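Local coordinates for protein acidocalcisomal pyrophosphatase (Trypanosoma cruzi, PDB 5CUX) that probably hydrolyses inorganic pyrophosphate to phosphate with the help of magnesium, the chain being the part of the protein that carries the family I pyrophosphatase domain, at residues W88-F93 / P113-H118; M176-Q181 / V222-Q227. All coordinates share one frame; numbering follows the deposited sequence.

Contact 1: W88-F93 / P113-H118; sequences WTRAKF and PRFYKH. With POP (pyrophosphate 2-), chain D.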
loop_
_atom_site.group_PDB
_atom_site.type_symbol
_atom_site.label_atom_id
_atom_site.label_comp_id
_atom_site.label_asym_id
_atom_site.label_seq_id
_atom_site.Cartn_x
_atom_site.Cartn_y
_atom_site.Cartn_z
ATOM N N TRP A 88 21.900 -1.912 -3.745
ATOM C CA TRP A 88 22.473 -3.064 -4.469
ATOM C C TRP A 88 23.737 -2.817 -5.281
ATOM O O TRP A 88 24.026 -3.588 -6.166
ATOM C CB TRP A 88 21.444 -3.715 -5.397
ATOM C CG TRP A 88 20.155 -4.080 -4.713
ATOM C CD1 TRP A 88 19.993 -4.663 -3.465
ATOM C CD2 TRP A 88 18.846 -3.870 -5.225
ATOM N NE1 TRP A 88 18.656 -4.807 -3.193
ATOM C CE2 TRP A 88 17.937 -4.324 -4.257
ATOM C CE3 TRP A 88 18.358 -3.332 -6.407
ATOM C CZ2 TRP A 88 16.571 -4.250 -4.438
ATOM C CZ3 TRP A 88 17.007 -3.262 -6.585
ATOM C CH2 TRP A 88 16.122 -3.719 -5.601
ATOM N N THR A 89 24.487 -1.752 -5.018
ATOM C CA THR A 89 25.721 -1.573 -5.771
ATOM C C THR A 89 26.933 -1.362 -4.851
ATOM O O THR A 89 26.773 -1.263 -3.617
ATOM C CB THR A 89 25.595 -0.446 -6.734
ATOM O OG1 THR A 89 25.626 0.804 -6.032
ATOM C CG2 THR A 89 24.319 -0.589 -7.475
ATOM N N ARG A 90 28.139 -1.325 -5.438
ATOM C CA ARG A 90 29.333 -1.136 -4.611
ATOM C C ARG A 90 30.386 -0.122 -5.046
ATOM O O ARG A 90 31.457 -0.103 -4.461
ATOM C CB ARG A 90 30.030 -2.485 -4.316
ATOM C CG ARG A 90 30.664 -3.218 -5.495
ATOM C CD ARG A 90 31.220 -4.552 -5.052
ATOM N NE ARG A 90 30.237 -5.637 -4.967
ATOM C CZ ARG A 90 30.379 -6.703 -4.158
ATOM N NH1 ARG A 90 31.450 -6.830 -3.374
ATOM N NH2 ARG A 90 29.452 -7.647 -4.089
ATOM N N ALA A 91 30.116 0.709 -6.048
ATOM C CA ALA A 91 31.094 1.712 -6.433
ATOM C C ALA A 91 30.894 2.883 -5.472
ATOM O O ALA A 91 29.781 3.410 -5.391
ATOM C CB ALA A 91 30.837 2.163 -7.850
ATOM N N LYS A 92 31.938 3.283 -4.737
ATOM C CA LYS A 92 31.837 4.409 -3.806
ATOM C C LYS A 92 31.832 5.717 -4.568
ATOM O O LYS A 92 32.878 6.133 -5.016
ATOM C CB LYS A 92 33.025 4.521 -2.853
ATOM C CG LYS A 92 33.150 3.519 -1.707
ATOM C CD LYS A 92 34.326 3.926 -0.674
ATOM C CE LYS A 92 35.024 2.660 0.039
ATOM N NZ LYS A 92 35.815 2.801 1.356
ATOM N N PHE A 93 30.672 6.355 -4.735
ATOM C CA PHE A 93 30.574 7.674 -5.370
ATOM C C PHE A 93 30.398 8.673 -4.213
ATOM O O PHE A 93 30.037 8.282 -3.082
ATOM C CB PHE A 93 29.366 7.756 -6.264
ATOM C CG PHE A 93 29.562 7.128 -7.572
ATOM C CD1 PHE A 93 30.065 7.865 -8.637
ATOM C CD2 PHE A 93 29.222 5.806 -7.772
ATOM C CE1 PHE A 93 30.218 7.287 -9.881
ATOM C CE2 PHE A 93 29.373 5.229 -9.012
ATOM C CZ PHE A 93 29.868 5.969 -10.064
ATOM N N PRO A 113 39.688 3.742 -9.040
ATOM C CA PRO A 113 38.348 4.011 -8.527
ATOM C C PRO A 113 37.993 2.996 -7.422
ATOM O O PRO A 113 38.285 1.805 -7.551
ATOM C CB PRO A 113 37.490 3.838 -9.765
ATOM C CG PRO A 113 38.387 4.306 -10.849
ATOM C CD PRO A 113 39.660 3.607 -10.502
ATOM N N ARG A 114 37.363 3.470 -6.342
ATOM C CA ARG A 114 36.986 2.619 -5.204
ATOM C C ARG A 114 35.647 1.886 -5.342
ATOM O O ARG A 114 34.714 2.390 -5.988
ATOM C CB ARG A 114 36.976 3.440 -3.912
ATOM C CG ARG A 114 36.632 2.588 -2.684
ATOM C CD ARG A 114 37.711 2.658 -1.578
ATOM N NE ARG A 114 37.696 3.939 -0.858
ATOM C CZ ARG A 114 38.563 4.300 0.094
ATOM N NH1 ARG A 114 39.548 3.472 0.454
ATOM N NH2 ARG A 114 38.427 5.487 0.700
ATOM N N PHE A 115 35.585 0.696 -4.734
ATOM C CA PHE A 115 34.418 -0.192 -4.722
ATOM C C PHE A 115 34.476 -0.869 -3.358
ATOM O O PHE A 115 35.562 -1.059 -2.821
ATOM C CB PHE A 115 34.514 -1.291 -5.801
ATOM C CG PHE A 115 34.353 -0.802 -7.228
ATOM C CD1 PHE A 115 35.355 -0.056 -7.860
ATOM C CD2 PHE A 115 33.166 -1.045 -7.935
ATOM C CE1 PHE A 115 35.169 0.457 -9.179
ATOM C CE2 PHE A 115 32.968 -0.537 -9.259
ATOM C CZ PHE A 115 33.970 0.216 -9.877
ATOM N N TYR A 116 33.329 -1.233 -2.782
ATOM C CA TYR A 116 33.340 -1.889 -1.471
ATOM C C TYR A 116 33.706 -3.345 -1.667
ATOM O O TYR A 116 33.080 -4.051 -2.446
ATOM C CB TYR A 116 31.967 -1.836 -0.770
ATOM C CG TYR A 116 31.492 -0.476 -0.315
ATOM C CD1 TYR A 116 32.223 0.284 0.603
ATOM C CD2 TYR A 116 30.346 0.084 -0.867
ATOM C CE1 TYR A 116 31.828 1.565 0.939
ATOM C CE2 TYR A 116 29.947 1.354 -0.546
ATOM C CZ TYR A 116 30.690 2.089 0.342
ATOM O OH TYR A 116 30.317 3.381 0.547
ATOM N N LYS A 117 34.717 -3.794 -0.950
ATOM C CA LYS A 117 35.190 -5.172 -1.035
ATOM C C LYS A 117 34.162 -6.102 -0.333
ATOM O O LYS A 117 33.755 -7.129 -0.880
ATOM C CB LYS A 117 36.602 -5.204 -0.388
ATOM C CG LYS A 117 37.392 -6.526 -0.256
ATOM C CD LYS A 117 38.184 -6.963 -1.521
ATOM C CE LYS A 117 38.868 -5.801 -2.304
ATOM N NZ LYS A 117 37.952 -5.115 -3.305
ATOM N N HIS A 118 33.706 -5.699 0.849
ATOM C CA HIS A 118 32.751 -6.463 1.665
ATOM C C HIS A 118 31.447 -6.930 1.008
ATOM O O HIS A 118 30.919 -7.978 1.357
ATOM C CB HIS A 118 32.403 -5.630 2.901
ATOM C CG HIS A 118 31.525 -6.330 3.893
ATOM N ND1 HIS A 118 31.897 -7.500 4.524
ATOM C CD2 HIS A 118 30.340 -5.967 4.443
ATOM C CE1 HIS A 118 30.983 -7.819 5.426
ATOM N NE2 HIS A 118 30.030 -6.904 5.399
HETATM P P1 POP D . 35.120 5.211 4.608
HETATM O O1 POP D . 34.050 4.134 4.354
HETATM O O2 POP D . 36.273 5.014 3.608
HETATM O O3 POP D . 35.649 5.106 6.048
HETATM O O POP D . 34.496 6.602 4.428
HETATM P P2 POP D . 35.003 7.510 3.295
HETATM O O4 POP D . 34.286 7.139 1.980
HETATM O O5 POP D . 34.702 8.983 3.644
HETATM O O6 POP D . 36.525 7.313 3.126
#
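One wall of the pyrophosphate pocket is built where Lys92 meets Arg114 and Tyr116, two loops of the pyrophosphatase domain lying side by side. Lys92 CG sits over one face of the Tyr116 ring, a CH-pi contact 3.8 Å from the ring centroid and 26° off its normal. Beyond CG the lysine chain is extended (chi2 -171°), which carries it across the phenol at about a right angle and on to the ligand, where Lys92 NZ makes a weak 3.2 Å hydrogen bond to POP O2. Arg114, bent at chi2 and chi3, brings one face of its guanidinium against the same ammonium group, with Lys92 NZ 3.1 Å from Arg114 NE. Two donors this near each other are understandable beside an anion: Arg114 NH2 lies 3.6 Å from POP O6, and Asp107 forms a salt bridge with the guanidinium as well.

The backbone evidence is a single beta bridge, Ala91 with Phe115, between segments that otherwise have no regular structure. Tyr116 N donates to Arg90 O at 2.8 Å, and Lys92 N to Arg114 O at 3.2 Å. Phe115 CA also approaches Arg90 O, a CA-H...O contact. Ala91 CA makes an off-centre CH-pi contact with the Phe115 ring, and Ala91 CB lies 3.7 Å from Phe115 CE2.

The Arg90 chain, bent at chi3 (82°), passes Tyr116 O and brings NH1 to it in a weak 3.4 Å bond near the guanidinium plane. The stronger partners of its NH2 are Asp120 and the carbonyl of His118 of the second subunit, which ties this end of the contact to the subunit interface.

Contact 2: M176-Q181 / V222-Q227; sequences MIDDGQ and VYKICQ. With POP (pyrophosphate 2-), chain D; PO4 (phosphate ion), chain G.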
loop_
_atom_site.group_PDB
_atom_site.type_symbol
_atom_site.label_atom_id
_atom_site.label_comp_id
_atom_site.label_asym_id
_atom_site.label_seq_id
_atom_site.Cartn_x
_atom_site.Cartn_y
_atom_site.Cartn_z
ATOM N N MET A 176 28.104 6.372 14.226
ATOM C CA MET A 176 29.260 5.514 14.007
ATOM C C MET A 176 30.539 6.330 14.086
ATOM O O MET A 176 30.584 7.463 13.609
ATOM C CB MET A 176 29.199 4.808 12.631
ATOM C CG MET A 176 30.553 4.176 12.242
ATOM S SD MET A 176 30.758 3.426 10.623
ATOM C CE MET A 176 31.297 4.739 9.610
ATOM N N ILE A 177 31.583 5.781 14.686
ATOM C CA ILE A 177 32.825 6.512 14.711
ATOM C C ILE A 177 33.627 6.030 13.505
ATOM O O ILE A 177 33.793 4.831 13.317
ATOM C CB ILE A 177 33.632 6.241 15.973
ATOM C CG1 ILE A 177 32.766 6.445 17.232
ATOM C CG2 ILE A 177 34.839 7.162 15.975
ATOM C CD1 ILE A 177 31.972 7.782 17.274
ATOM N N ASP A 178 34.094 6.956 12.679
ATOM C CA ASP A 178 34.872 6.626 11.508
ATOM C C ASP A 178 36.156 7.436 11.536
ATOM O O ASP A 178 36.155 8.638 11.296
ATOM C CB ASP A 178 34.096 6.959 10.239
ATOM C CG ASP A 178 34.880 6.647 8.953
ATOM O OD1 ASP A 178 36.109 6.802 8.954
ATOM O OD2 ASP A 178 34.272 6.273 7.924
ATOM N N ASP A 179 37.253 6.747 11.841
ATOM C CA ASP A 179 38.603 7.308 11.901
ATOM C C ASP A 179 38.758 8.416 12.924
ATOM O O ASP A 179 39.314 9.485 12.635
ATOM C CB ASP A 179 39.049 7.748 10.494
ATOM C CG ASP A 179 39.114 6.557 9.493
ATOM O OD1 ASP A 179 38.627 5.421 9.822
ATOM O OD2 ASP A 179 39.646 6.748 8.366
ATOM N N GLY A 180 38.265 8.119 14.128
ATOM C CA GLY A 180 38.348 9.039 15.251
ATOM C C GLY A 180 37.302 10.142 15.281
ATOM O O GLY A 180 37.071 10.802 16.327
ATOM N N GLN A 181 36.663 10.364 14.138
ATOM C CA GLN A 181 35.651 11.386 14.069
ATOM C C GLN A 181 34.256 10.778 14.165
ATOM O O GLN A 181 34.113 9.558 14.106
ATOM C CB GLN A 181 35.819 12.144 12.785
ATOM C CG GLN A 181 37.213 12.629 12.598
ATOM C CD GLN A 181 37.413 13.123 11.182
ATOM O OE1 GLN A 181 37.113 12.398 10.229
ATOM N NE2 GLN A 181 37.914 14.352 11.027
ATOM N N VAL A 222 31.364 -3.702 10.116
ATOM C CA VAL A 222 32.447 -4.601 9.701
ATOM C C VAL A 222 32.963 -4.394 8.294
ATOM O O VAL A 222 33.980 -4.961 7.907
ATOM C CB VAL A 222 31.999 -6.117 9.809
ATOM C CG1 VAL A 222 31.431 -6.461 11.189
ATOM C CG2 VAL A 222 30.960 -6.423 8.714
ATOM N N TYR A 223 32.267 -3.583 7.523
ATOM C CA TYR A 223 32.667 -3.395 6.156
ATOM C C TYR A 223 34.117 -3.038 5.900
ATOM O O TYR A 223 34.603 -3.201 4.785
ATOM C CB TYR A 223 31.760 -2.385 5.482
ATOM C CG TYR A 223 32.081 -0.948 5.760
ATOM C CD1 TYR A 223 31.760 -0.352 6.985
ATOM C CD2 TYR A 223 32.660 -0.159 4.766
ATOM C CE1 TYR A 223 32.014 1.001 7.200
ATOM C CE2 TYR A 223 32.910 1.182 4.963
ATOM C CZ TYR A 223 32.592 1.753 6.171
ATOM O OH TYR A 223 32.898 3.058 6.334
ATOM N N LYS A 224 34.820 -2.561 6.908
ATOM C CA LYS A 224 36.219 -2.212 6.723
ATOM C C LYS A 224 37.208 -3.355 7.053
ATOM O O LYS A 224 38.329 -3.366 6.555
ATOM C CB LYS A 224 36.539 -0.988 7.569
ATOM C CG LYS A 224 36.415 0.299 6.806
ATOM C CD LYS A 224 36.674 1.471 7.724
ATOM C CE LYS A 224 36.831 2.769 6.945
ATOM N NZ LYS A 224 37.042 3.933 7.872
ATOM N N ILE A 225 36.803 -4.299 7.900
ATOM C CA ILE A 225 37.658 -5.422 8.276
ATOM C C ILE A 225 38.283 -6.146 7.084
ATOM O O ILE A 225 39.501 -6.311 6.985
ATOM C CB ILE A 225 36.881 -6.455 9.066
ATOM C CG1 ILE A 225 36.329 -5.818 10.339
ATOM C CG2 ILE A 225 37.768 -7.621 9.360
ATOM C CD1 ILE A 225 35.428 -6.681 11.142
ATOM N N CYS A 226 37.437 -6.573 6.165
ATOM C CA CYS A 226 37.924 -7.282 4.999
ATOM C C CYS A 226 38.964 -6.492 4.208
ATOM O O CYS A 226 39.837 -7.073 3.580
ATOM C CB CYS A 226 36.761 -7.649 4.076
ATOM S SG CYS A 226 36.324 -6.291 3.045
ATOM N N GLN A 227 38.876 -5.176 4.207
ATOM C CA GLN A 227 39.850 -4.429 3.444
ATOM C C GLN A 227 41.100 -4.235 4.300
ATOM O O GLN A 227 41.982 -3.434 3.965
ATOM C CB GLN A 227 39.272 -3.094 3.014
ATOM C CG GLN A 227 39.823 -2.615 1.689
ATOM C CD GLN A 227 38.794 -2.699 0.547
ATOM O OE1 GLN A 227 37.615 -2.310 0.711
ATOM N NE2 GLN A 227 39.241 -3.190 -0.622
HETATM P P1 POP D . 35.120 5.211 4.608
HETATM O O1 POP D . 34.050 4.134 4.354
HETATM O O2 POP D . 36.273 5.014 3.608
HETATM O O3 POP D . 35.649 5.106 6.048
HETATM O O POP D . 34.496 6.602 4.428
HETATM P P2 POP D . 35.003 7.510 3.295
HETATM O O4 POP D . 34.286 7.139 1.980
HETATM O O5 POP D . 34.702 8.983 3.644
HETATM O O6 POP D . 36.525 7.313 3.126
HETATM P P PO4 G . 39.694 4.837 5.367
HETATM O O1 PO4 G . 38.948 4.149 4.259
HETATM O O2 PO4 G . 39.329 4.235 6.684
HETATM O O3 PO4 G . 39.348 6.289 5.362
HETATM O O4 PO4 G . 41.160 4.679 5.157
#
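Salt bridges from Lys224 to Asp178 and Asp179 join the two segments at the pyrophosphate pocket. Lys224 NZ lies 2.9 Å from Asp179 OD1 and 3.2 Å from Asp178 OD1; both hydrogen bonds are weak in geometry, but together they form a three-residue charge network. The lysine chain is extended beyond CG and crosses Asp178 at about a right angle. Its ammonium group would be expected to offset the repulsion between the two carboxylate oxygens gathered round it.

Bonds to the bound anions come from Lys224 and Tyr223. Lys224 NZ donates at 2.6 Å to PO4 O2 of a phosphate ion, probably from the crystallisation liquor, while its weak bond to POP O3 is less certain because that oxygen is too close to a neighbouring atom in the model. Tyr223 OH donates to POP O1 at 2.5 Å, the acceptor lying in plane at the ring edge.

The acidic pair belongs to a beta hairpin: strand 165-178 ends at Asp178 in a type I' turn reaching Gln181, where the antiparallel strand 181-190 begins. Across the contact, Tyr223 and Lys224 follow helix 212-222, and Trp219 of that helix stacks on the Tyr223 ring.

Apolar packing is slight. Met176, bent at chi3 (89°), presents SD near the plane of the Tyr223 ring at its edge, 4.4 Å from Tyr223 CE1, and CE 4.0 Å from Tyr223 OH.

Overall arrangement
Both segments of contact 1 come earlier in the sequence than those of contact 2, with about 15 Å between their centres, within the pyrophosphatase domain. Contact 1 is made by loops preceding strands 93-95 and 124-128; contact 2 brings the end of strand 165-178 to the loop after helix 212-222. Strands 124-128 and 165-178 belong to one mixed sheet. The contacts also meet directly, as His118 and Lys117 pack on Cys226, with His118 N 3.5 Å from Cys226 SG. Both reach the same pyrophosphate, so separate parts of the sequence converge on one pocket, near Asp146, Asp151 and Asp183, which bind magnesium in a structure of this protein, though none is bound to this chain here.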